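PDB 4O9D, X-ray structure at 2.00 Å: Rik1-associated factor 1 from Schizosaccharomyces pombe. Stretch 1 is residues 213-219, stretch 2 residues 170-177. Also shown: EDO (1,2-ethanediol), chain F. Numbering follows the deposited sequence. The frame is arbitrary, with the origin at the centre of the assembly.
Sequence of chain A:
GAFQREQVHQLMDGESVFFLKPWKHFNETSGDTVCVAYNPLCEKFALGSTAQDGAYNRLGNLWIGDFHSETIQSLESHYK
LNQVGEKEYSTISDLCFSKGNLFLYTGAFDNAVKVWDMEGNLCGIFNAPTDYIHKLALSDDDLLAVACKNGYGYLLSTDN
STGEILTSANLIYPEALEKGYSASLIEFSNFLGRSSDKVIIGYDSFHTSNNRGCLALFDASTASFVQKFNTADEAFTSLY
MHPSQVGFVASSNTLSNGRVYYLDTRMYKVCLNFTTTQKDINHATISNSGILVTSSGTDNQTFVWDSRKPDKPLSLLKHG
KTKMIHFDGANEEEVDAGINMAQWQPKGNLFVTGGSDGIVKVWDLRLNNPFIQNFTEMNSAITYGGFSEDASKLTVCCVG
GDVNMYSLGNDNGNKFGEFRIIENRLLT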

# COMPACT_ATOMS: atom_id res chain seq x y z
N GLY A 213 3.11 -15.68 -11.97
CA GLY A 213 1.97 -14.82 -11.72
C GLY A 213 1.54 -14.22 -13.03
O GLY A 213 1.92 -14.71 -14.13
N CYS A 214 0.79 -13.13 -12.95
CA CYS A 214 0.34 -12.42 -14.15
C CYS A 214 -0.43 -11.14 -13.75
O CYS A 214 -0.65 -10.89 -12.56
CB CYS A 214 -0.56 -13.31 -14.99
SG CYS A 214 -2.04 -13.86 -14.13
N LEU A 215 -0.82 -10.37 -14.75
CA LEU A 215 -1.56 -9.13 -14.56
C LEU A 215 -2.81 -9.19 -15.46
O LEU A 215 -2.70 -9.43 -16.67
CB LEU A 215 -0.66 -7.93 -14.91
CG LEU A 215 -1.21 -6.55 -14.55
CD1 LEU A 215 -1.23 -6.40 -13.01
CD2 LEU A 215 -0.39 -5.48 -15.22
N ALA A 216 -4.00 -9.04 -14.86
CA ALA A 216 -5.26 -9.15 -15.60
C ALA A 216 -6.18 -7.94 -15.40
O ALA A 216 -6.01 -7.16 -14.46
CB ALA A 216 -6.00 -10.41 -15.20
N LEU A 217 -7.17 -7.81 -16.29
CA LEU A 217 -8.12 -6.72 -16.20
C LEU A 217 -9.54 -7.25 -16.12
O LEU A 217 -9.87 -8.23 -16.80
CB LEU A 217 -8.00 -5.83 -17.43
CG LEU A 217 -8.68 -4.45 -17.35
CD1 LEU A 217 -7.97 -3.50 -16.34
CD2 LEU A 217 -8.77 -3.83 -18.76
N PHE A 218 -10.37 -6.60 -15.31
CA PHE A 218 -11.79 -6.96 -15.18
C PHE A 218 -12.68 -5.72 -15.39
O PHE A 218 -12.27 -4.59 -15.13
CB PHE A 218 -12.06 -7.53 -13.78
CG PHE A 218 -11.50 -8.91 -13.55
CD1 PHE A 218 -10.16 -9.09 -13.22
CD2 PHE A 218 -12.32 -10.02 -13.64
CE1 PHE A 218 -9.65 -10.37 -13.00
CE2 PHE A 218 -11.83 -11.29 -13.43
CZ PHE A 218 -10.49 -11.48 -13.11
N ASP A 219 -13.91 -5.92 -15.88
CA ASP A 219 -14.88 -4.83 -15.93
C ASP A 219 -15.63 -4.79 -14.59
O ASP A 219 -16.15 -5.82 -14.13
CB ASP A 219 -15.87 -5.05 -17.09
CG ASP A 219 -16.91 -3.95 -17.16
OD1 ASP A 219 -16.53 -2.81 -17.50
OD2 ASP A 219 -18.08 -4.23 -16.83
C1 EDO F . -21.29 -14.56 -3.84
O1 EDO F . -20.46 -15.69 -3.51
C2 EDO F . -20.36 -13.49 -4.40
O2 EDO F . -19.16 -13.45 -3.60
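Stretch 2 170-177: NLIYPEAL

A strand alternates its side chains between two sides, so a segment packed against one side meets every second residue. The contact between residues 213-219 and 170-177 of Rik1-associated factor 1 is a compact example. The first segment is extended throughout its strand, with phi between -88° and -176° and psi between 123° and 176°. Gly213, at phi 153° and psi -161°, has a backbone conformation that glycine adopts readily and other residues rarely do. The second segment changes character along its length. Asn170 and Leu171 belong to a strand that begins earlier in the chain, Ile172 and Tyr173 keep extended torsions, and from Pro174 to Leu177 the backbone is helical, with phi near -60° and psi between -39° and -47°. Tyr173 holds the N-cap position, and the first turn is closed by a hydrogen bond from Leu177 N to Tyr173 O, 3.0 Å long.

The two segments run in opposite senses. Phe218 lies nearest Leu171, with 7.3 Å between their CA atoms, and Ala216 lies nearest Tyr173, with 8.0 Å between theirs; as one chain number rises the other falls. These spacings are too wide for neighbouring strands of a sheet, and no hydrogen bond joins the segments. The contact is made largely by side chains, and 300 Å² of surface is buried, both sides summed.

On the first segment the alternation is plain. Cys214, Ala216 and Phe218 direct their CA-to-CB bonds toward the partner, while Leu215 and Asp219 direct theirs away and Leu217 is out of reach. Phe218, with chi1 at -72° (m), gives up the largest area. Its ring packs against the chain at Leu171, Ile172 and Tyr173: Phe218 CE2 lies 3.4 Å from Ile172 N and 3.7 Å from Leu171 C, so the ring packs on backbone as well as on side chains. Leu171 CB lies over one face, 4.0 Å from the centroid of the Phe218 ring and 16° off the normal, a CH-pi contact. At the far end of the ring, Phe218 CZ is 3.9 Å from Tyr173 CB.

Tyr173 carries the contact onward. With chi1 at 176° (t), its ring is within reach of both Ala216 and Cys214, through CD2 and CE2 respectively. Ala216 CB is 3.7 Å from Tyr173 CD2. Two residues earlier, Cys214 SG is 3.8 Å from Tyr173 CE2 and 5.0 Å from the ring centroid, an oblique sulfur-aromatic approach at 68° off the normal. The helix adds one further contact here, between Ala176 CB and Cys214 SG at 4.4 Å, while Pro174, Glu175 and Leu177 stay clear. Ile172 behaves differently again: its CA-to-CB bond points away, and its backbone nitrogen makes the close approach to Phe218. Asn170 also lies beyond the contact; its OD1 accepts a 2.8 Å hydrogen bond from O2 of the 1,2-ethanediol (EDO), probably a component of the crystallisation liquor.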

# COMPACT_ATOMS: atom_id res chain seq x y z
N ASN A 170 -17.68 -11.97 -7.49
CA ASN A 170 -16.39 -12.66 -7.59
C ASN A 170 -15.72 -12.24 -8.90
O ASN A 170 -16.39 -12.13 -9.94
CB ASN A 170 -16.58 -14.18 -7.60
CG ASN A 170 -17.10 -14.72 -6.28
OD1 ASN A 170 -17.00 -14.08 -5.24
ND2 ASN A 170 -17.64 -15.93 -6.33
N LEU A 171 -14.42 -11.96 -8.82
CA LEU A 171 -13.61 -11.69 -9.99
C LEU A 171 -12.68 -12.89 -10.20
O LEU A 171 -11.70 -13.09 -9.46
CB LEU A 171 -12.78 -10.39 -9.81
CG LEU A 171 -13.53 -9.09 -9.49
CD1 LEU A 171 -12.52 -7.94 -9.15
CD2 LEU A 171 -14.45 -8.69 -10.62
N ILE A 172 -12.98 -13.64 -11.25
CA ILE A 172 -12.45 -14.99 -11.43
C ILE A 172 -11.68 -15.04 -12.74
O ILE A 172 -12.21 -14.66 -13.78
CB ILE A 172 -13.63 -16.03 -11.45
CG1 ILE A 172 -14.36 -16.04 -10.10
CG2 ILE A 172 -13.15 -17.44 -11.77
CD1 ILE A 172 -15.60 -16.94 -10.10
N TYR A 173 -10.41 -15.43 -12.68
CA TYR A 173 -9.62 -15.62 -13.90
C TYR A 173 -9.23 -17.08 -13.86
O TYR A 173 -8.27 -17.45 -13.18
CB TYR A 173 -8.42 -14.67 -13.91
CG TYR A 173 -7.45 -14.82 -15.08
CD1 TYR A 173 -7.75 -15.61 -16.18
CD2 TYR A 173 -6.21 -14.15 -15.06
CE1 TYR A 173 -6.85 -15.72 -17.24
CE2 TYR A 173 -5.31 -14.27 -16.09
CZ TYR A 173 -5.63 -15.04 -17.19
OH TYR A 173 -4.73 -15.16 -18.22
N PRO A 174 -10.02 -17.94 -14.53
CA PRO A 174 -9.87 -19.39 -14.37
C PRO A 174 -8.47 -19.92 -14.64
O PRO A 174 -8.02 -20.79 -13.89
CB PRO A 174 -10.86 -19.97 -15.40
CG PRO A 174 -11.87 -18.90 -15.62
CD PRO A 174 -11.11 -17.60 -15.46
N GLU A 175 -7.79 -19.41 -15.66
CA GLU A 175 -6.44 -19.87 -15.98
C GLU A 175 -5.44 -19.57 -14.83
O GLU A 175 -4.62 -20.42 -14.46
CB GLU A 175 -5.97 -19.25 -17.30
CG GLU A 175 -6.68 -19.83 -18.53
CD GLU A 175 -8.04 -19.19 -18.81
OE1 GLU A 175 -8.55 -18.36 -18.01
OE2 GLU A 175 -8.61 -19.51 -19.88
N ALA A 176 -5.53 -18.38 -14.25
CA ALA A 176 -4.76 -18.09 -13.05
C ALA A 176 -5.09 -19.10 -11.96
O ALA A 176 -4.20 -19.67 -11.32
CB ALA A 176 -5.08 -16.68 -12.56
N LEU A 177 -6.38 -19.36 -11.75
CA LEU A 177 -6.75 -20.29 -10.68
C LEU A 177 -6.21 -21.69 -10.94
O LEU A 177 -5.76 -22.36 -10.02
CB LEU A 177 -8.25 -20.30 -10.48
CG LEU A 177 -8.83 -19.05 -9.83
CD1 LEU A 177 -10.33 -19.01 -10.03
CD2 LEU A 177 -8.52 -19.02 -8.36